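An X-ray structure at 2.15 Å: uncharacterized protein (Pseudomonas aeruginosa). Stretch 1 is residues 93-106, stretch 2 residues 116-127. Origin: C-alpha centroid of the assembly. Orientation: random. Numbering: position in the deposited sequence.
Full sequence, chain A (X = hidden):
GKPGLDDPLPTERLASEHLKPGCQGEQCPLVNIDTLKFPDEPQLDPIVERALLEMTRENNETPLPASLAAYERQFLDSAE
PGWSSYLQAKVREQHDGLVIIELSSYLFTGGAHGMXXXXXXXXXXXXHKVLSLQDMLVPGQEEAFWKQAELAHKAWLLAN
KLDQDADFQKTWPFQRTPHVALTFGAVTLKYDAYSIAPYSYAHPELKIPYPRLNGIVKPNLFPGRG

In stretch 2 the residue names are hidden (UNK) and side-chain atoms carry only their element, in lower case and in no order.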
# COMPACT_ATOMS: atom_id res chain seq x y z
N GLU A 93 4.44 8.68 -5.70
CA GLU A 93 5.06 10.02 -5.72
C GLU A 93 6.55 9.98 -5.50
O GLU A 93 7.07 9.06 -4.87
CB GLU A 93 4.45 10.92 -4.64
CG GLU A 93 3.21 11.69 -5.07
CD GLU A 93 2.26 12.01 -3.93
OE1 GLU A 93 2.65 12.79 -3.04
OE2 GLU A 93 1.11 11.49 -3.94
N GLN A 94 7.23 11.02 -5.99
CA GLN A 94 8.65 11.27 -5.77
C GLN A 94 8.79 12.73 -5.43
O GLN A 94 8.37 13.58 -6.23
CB GLN A 94 9.51 10.90 -6.99
CG GLN A 94 9.65 9.41 -7.14
CD GLN A 94 10.78 9.04 -8.04
OE1 GLN A 94 11.94 9.21 -7.69
NE2 GLN A 94 10.45 8.49 -9.19
N HIS A 95 9.30 13.03 -4.22
CA HIS A 95 9.52 14.40 -3.74
C HIS A 95 10.50 14.41 -2.60
O HIS A 95 10.49 13.51 -1.75
CB HIS A 95 8.20 15.10 -3.31
CG HIS A 95 7.57 14.54 -2.08
ND1 HIS A 95 7.82 15.07 -0.82
CD2 HIS A 95 6.72 13.48 -1.94
CE1 HIS A 95 7.13 14.33 0.03
NE2 HIS A 95 6.45 13.36 -0.59
N ASP A 96 11.36 15.43 -2.59
CA ASP A 96 12.33 15.78 -1.55
C ASP A 96 13.25 14.60 -1.16
O ASP A 96 13.61 14.46 0.02
CB ASP A 96 11.56 16.32 -0.32
CG ASP A 96 10.72 17.57 -0.62
OD1 ASP A 96 11.31 18.58 -1.06
OD2 ASP A 96 9.48 17.52 -0.44
N GLY A 97 13.62 13.78 -2.14
CA GLY A 97 14.47 12.61 -1.92
C GLY A 97 13.72 11.37 -1.46
O GLY A 97 14.35 10.35 -1.19
N LEU A 98 12.39 11.44 -1.35
CA LEU A 98 11.54 10.31 -0.95
C LEU A 98 10.90 9.63 -2.16
O LEU A 98 10.52 10.31 -3.11
CB LEU A 98 10.41 10.73 0.02
CG LEU A 98 10.74 11.46 1.33
CD1 LEU A 98 9.48 11.57 2.16
CD2 LEU A 98 11.78 10.73 2.15
N VAL A 99 10.76 8.28 -2.10
CA VAL A 99 10.06 7.52 -3.15
C VAL A 99 8.86 6.87 -2.47
O VAL A 99 9.05 6.12 -1.52
CB VAL A 99 10.92 6.47 -3.92
CG1 VAL A 99 10.16 5.93 -5.14
CG2 VAL A 99 12.25 7.06 -4.35
N ILE A 100 7.63 7.22 -2.88
CA ILE A 100 6.44 6.63 -2.28
C ILE A 100 5.90 5.59 -3.25
O ILE A 100 5.45 5.94 -4.33
CB ILE A 100 5.34 7.65 -1.83
CG1 ILE A 100 5.89 8.90 -1.12
CG2 ILE A 100 4.18 6.94 -1.07
CD1 ILE A 100 6.85 8.73 0.08
N ILE A 101 6.06 4.32 -2.91
CA ILE A 101 5.62 3.19 -3.72
C ILE A 101 4.31 2.68 -3.17
O ILE A 101 4.22 2.41 -1.97
CB ILE A 101 6.70 2.07 -3.79
CG1 ILE A 101 7.99 2.59 -4.49
CG2 ILE A 101 6.15 0.82 -4.53
CD1 ILE A 101 9.22 1.81 -4.23
N GLU A 102 3.29 2.59 -4.04
CA GLU A 102 1.98 2.04 -3.68
C GLU A 102 1.88 0.60 -4.19
O GLU A 102 2.21 0.33 -5.36
CB GLU A 102 0.81 2.89 -4.21
CG GLU A 102 -0.45 2.61 -3.41
CD GLU A 102 -1.72 3.38 -3.74
OE1 GLU A 102 -1.65 4.57 -4.13
OE2 GLU A 102 -2.81 2.79 -3.53
N LEU A 103 1.43 -0.31 -3.30
CA LEU A 103 1.29 -1.74 -3.56
C LEU A 103 -0.16 -2.18 -3.62
O LEU A 103 -0.95 -1.77 -2.78
CB LEU A 103 2.01 -2.54 -2.46
CG LEU A 103 3.42 -2.06 -2.07
CD1 LEU A 103 3.74 -2.46 -0.67
CD2 LEU A 103 4.48 -2.59 -3.05
N SER A 104 -0.50 -3.02 -4.62
CA SER A 104 -1.85 -3.57 -4.84
C SER A 104 -1.76 -5.05 -5.07
O SER A 104 -0.86 -5.53 -5.77
CB SER A 104 -2.52 -2.96 -6.08
OG SER A 104 -2.53 -1.55 -6.04
N SER A 105 -2.74 -5.75 -4.55
CA SER A 105 -2.89 -7.18 -4.75
C SER A 105 -4.37 -7.50 -4.90
O SER A 105 -5.23 -6.78 -4.36
CB SER A 105 -2.27 -7.97 -3.59
OG SER A 105 -2.93 -7.70 -2.37
N TYR A 106 -4.65 -8.57 -5.63
CA TYR A 106 -5.98 -9.12 -5.81
C TYR A 106 -5.87 -10.64 -5.92
O TYR A 106 -5.27 -11.16 -6.86
CB TYR A 106 -6.71 -8.49 -7.01
CG TYR A 106 -8.10 -9.06 -7.18
CD1 TYR A 106 -9.16 -8.59 -6.40
CD2 TYR A 106 -8.35 -10.11 -8.05
CE1 TYR A 106 -10.43 -9.14 -6.52
CE2 TYR A 106 -9.61 -10.68 -8.16
CZ TYR A 106 -10.65 -10.19 -7.40
OH TYR A 106 -11.90 -10.74 -7.54
N UNK A 116 -8.80 -8.17 -1.98
CA UNK A 116 -7.84 -7.09 -2.30
C UNK A 116 -6.89 -6.77 -1.13
O UNK A 116 -7.22 -6.94 0.05
c UNK A 116 -9.96 -6.12 -1.73
c UNK A 116 -10.09 -7.62 -1.49
c UNK A 116 -8.75 -5.90 -2.59
N UNK A 117 -5.69 -6.30 -1.49
CA UNK A 117 -4.69 -5.83 -0.54
C UNK A 117 -4.07 -4.53 -1.03
O UNK A 117 -3.98 -4.29 -2.24
N UNK A 118 -3.65 -3.68 -0.10
CA UNK A 118 -2.97 -2.39 -0.39
C UNK A 118 -1.85 -2.24 0.58
O UNK A 118 -1.91 -2.83 1.64
n UNK A 118 -5.53 -0.62 -3.76
c UNK A 118 -6.21 -1.62 -4.32
n UNK A 118 -5.91 -2.89 -4.04
c UNK A 118 -4.97 -1.08 -1.41
c UNK A 118 -4.44 -0.77 -2.79
n UNK A 118 -7.21 -1.36 -5.16
c UNK A 118 -3.91 -1.16 -0.33
N UNK A 119 -0.85 -1.47 0.21
CA UNK A 119 0.33 -1.20 1.04
C UNK A 119 1.14 -0.02 0.52
O UNK A 119 0.96 0.45 -0.61
N UNK A 120 2.03 0.47 1.37
CA UNK A 120 2.94 1.56 0.99
C UNK A 120 4.37 1.19 1.31
O UNK A 120 4.63 0.42 2.24
c UNK A 120 1.09 3.94 -0.01
c UNK A 120 0.40 3.96 2.28
c UNK A 120 2.60 2.88 1.71
c UNK A 120 1.32 3.57 1.32
c UNK A 120 -0.77 4.65 1.92
c UNK A 120 -1.01 4.96 0.60
c UNK A 120 -0.09 4.61 -0.37
N UNK A 121 5.29 1.76 0.55
CA UNK A 121 6.73 1.77 0.82
C UNK A 121 7.11 3.26 0.84
O UNK A 121 6.81 3.98 -0.11
c UNK A 121 9.11 1.10 0.20
c UNK A 121 7.16 -0.52 -0.29
c UNK A 121 7.82 -1.30 -1.48
c UNK A 121 7.60 0.96 -0.17
N UNK A 122 7.70 3.72 1.93
CA UNK A 122 8.22 5.09 2.05
C UNK A 122 9.74 4.98 2.07
O UNK A 122 10.33 4.70 3.10
c UNK A 122 6.21 6.03 3.25
c UNK A 122 7.68 5.81 3.28
n UNK A 122 5.44 5.03 3.71
o UNK A 122 5.74 7.08 2.78
N UNK A 123 10.37 5.08 0.91
CA UNK A 123 11.81 4.94 0.80
C UNK A 123 12.52 6.29 0.79
O UNK A 123 12.31 7.10 -0.12
c UNK A 123 14.11 2.67 0.13
o UNK A 123 17.66 2.75 -0.73
c UNK A 123 15.87 4.21 -1.35
c UNK A 123 16.34 3.11 -0.65
c UNK A 123 13.62 3.78 -0.54
c UNK A 123 12.16 4.15 -0.47
c UNK A 123 14.51 4.53 -1.30
c UNK A 123 15.46 2.33 0.08
N UNK A 124 13.39 6.53 1.78
CA UNK A 124 14.20 7.75 1.88
C UNK A 124 15.55 7.52 1.20
O UNK A 124 16.33 6.67 1.61
o UNK A 124 15.18 10.33 2.65
c UNK A 124 14.38 8.17 3.34
o UNK A 124 15.58 9.69 4.72
c UNK A 124 15.12 9.49 3.59
N UNK A 125 15.81 8.26 0.12
CA UNK A 125 17.05 8.14 -0.65
C UNK A 125 18.25 8.80 0.04
O UNK A 125 19.40 8.45 -0.26
n UNK A 125 17.66 10.64 -6.44
c UNK A 125 15.91 8.00 -2.94
c UNK A 125 15.46 8.89 -4.07
n UNK A 125 16.59 9.30 -4.91
n UNK A 125 15.51 11.12 -5.82
c UNK A 125 16.59 10.34 -5.73
c UNK A 125 16.88 8.75 -2.05
N UNK A 126 18.00 9.77 0.95
CA UNK A 126 19.02 10.49 1.70
C UNK A 126 19.69 9.51 2.68
O UNK A 126 20.91 9.53 2.83
c UNK A 126 19.27 15.42 5.58
n UNK A 126 20.16 16.25 6.09
n UNK A 126 18.05 15.36 6.12
c UNK A 126 19.39 12.70 3.02
c UNK A 126 18.40 11.70 2.43
c UNK A 126 18.67 13.70 3.90
n UNK A 126 19.59 14.64 4.55
N UNK A 127 18.89 8.61 3.29
CA UNK A 127 19.32 7.57 4.25
C UNK A 127 19.45 6.15 3.63
O UNK A 127 20.05 5.29 4.27
c UNK A 127 18.31 7.48 5.41
o UNK A 127 17.50 7.96 8.51
n UNK A 127 16.01 8.85 7.09
c UNK A 127 18.32 8.66 6.37
c UNK A 127 17.25 8.48 7.42
O HOH W 1 12.87 10.61 -5.33

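Position 116 has three side-chain carbons closing a ring onto its own nitrogen, beside Tyr106: Pro116. Without an N-H it suits this non-hydrogen-bonded site; its CA approaches Ser105 O at 3.3 Å.

Position 117 has no side-chain atoms, and its backbone faces Ser105: Gly117. Its N donates to Ser105 O (2.9 Å) and its O accepts from Ser105 N (3.0 Å). A CB would lie 2.3 Å from Ser105 OG, a clash, so glycine fits.

Position 118 carries three carbons, a nitrogen, and a carbon bearing two more nitrogens, near Ser104 and Glu102: Arg118. The guanidinium presents one face to Ser104 OG, and its NH1 donates to Gly117 O at 3.0 Å. Arg118 NE lies 4.4 Å from Glu102 OE2, beyond a salt bridge.

Position 119 is again bare, its backbone against Leu103: Gly119. Its O accepts from Leu103 N (2.8 Å) and its N donates to Leu103 O (3.0 Å). A CB would sit a tight 3.1 Å from Leu103 CD1; the bare backbone leaves room for that leucine.

Position 120 shows one carbon and then a six-carbon ring, touching Glu102 and Ile100: Phe120. Its CE1 packs against Glu102 CG (3.7 Å), using the aliphatic part of an acidic side chain, and its CD1 reaches Ile100 CG2 at 4.4 Å.

Position 121 has four carbons, forked at the first, one arm two carbons long, packed on Ile101 and Leu103: Ile121. Branching at CB suits a strand; CB lies 3.9 Å from Ile101 CB, and CD1 3.9 Å from Leu103 CD2.

Position 122 has two carbons, the second carrying one oxygen and one nitrogen; the oxygen lies 3.4 Å from Ile100 CD1: Asn122. The buried amide finds hydrogen bonds elsewhere in the structure.

Position 123 has one carbon and a six-carbon ring bearing an oxygen; its CB lies 4.3 Å from Val99 CB: Tyr123. The ring leads away from stretch 1.

Position 124 has two carbons, the second carrying two oxygens, one 3.5 Å from Leu98 CD2: Asp124. That oxygen, OD1, accepts a weak bond from the N of 126.

Positions 125 and 126 each carry three carbons, a nitrogen, and a carbon bearing two more nitrogens. The first, packed on Val99, is Arg125: N donates to Gly97 O (2.9 Å), CD meets Val99 CG2 (3.7 Å), and NH1 donates to a water bridging to Gln94 OE1 and Leu98 O. The second, exposed and poorly ordered, is Arg126.

Position 127, three carbons ending in one oxygen and one nitrogen, out of reach of stretch 1, is Gln127; its NE2 meets Asp124 OD2 at 2.6 Å.

Antiparallel backbone pairing sets the register, while Val99, Ile101, Leu103, Ile121 and Tyr123 share one sheet face.

Stretch 2, residues 116-127: PGRGFINYDRRQ
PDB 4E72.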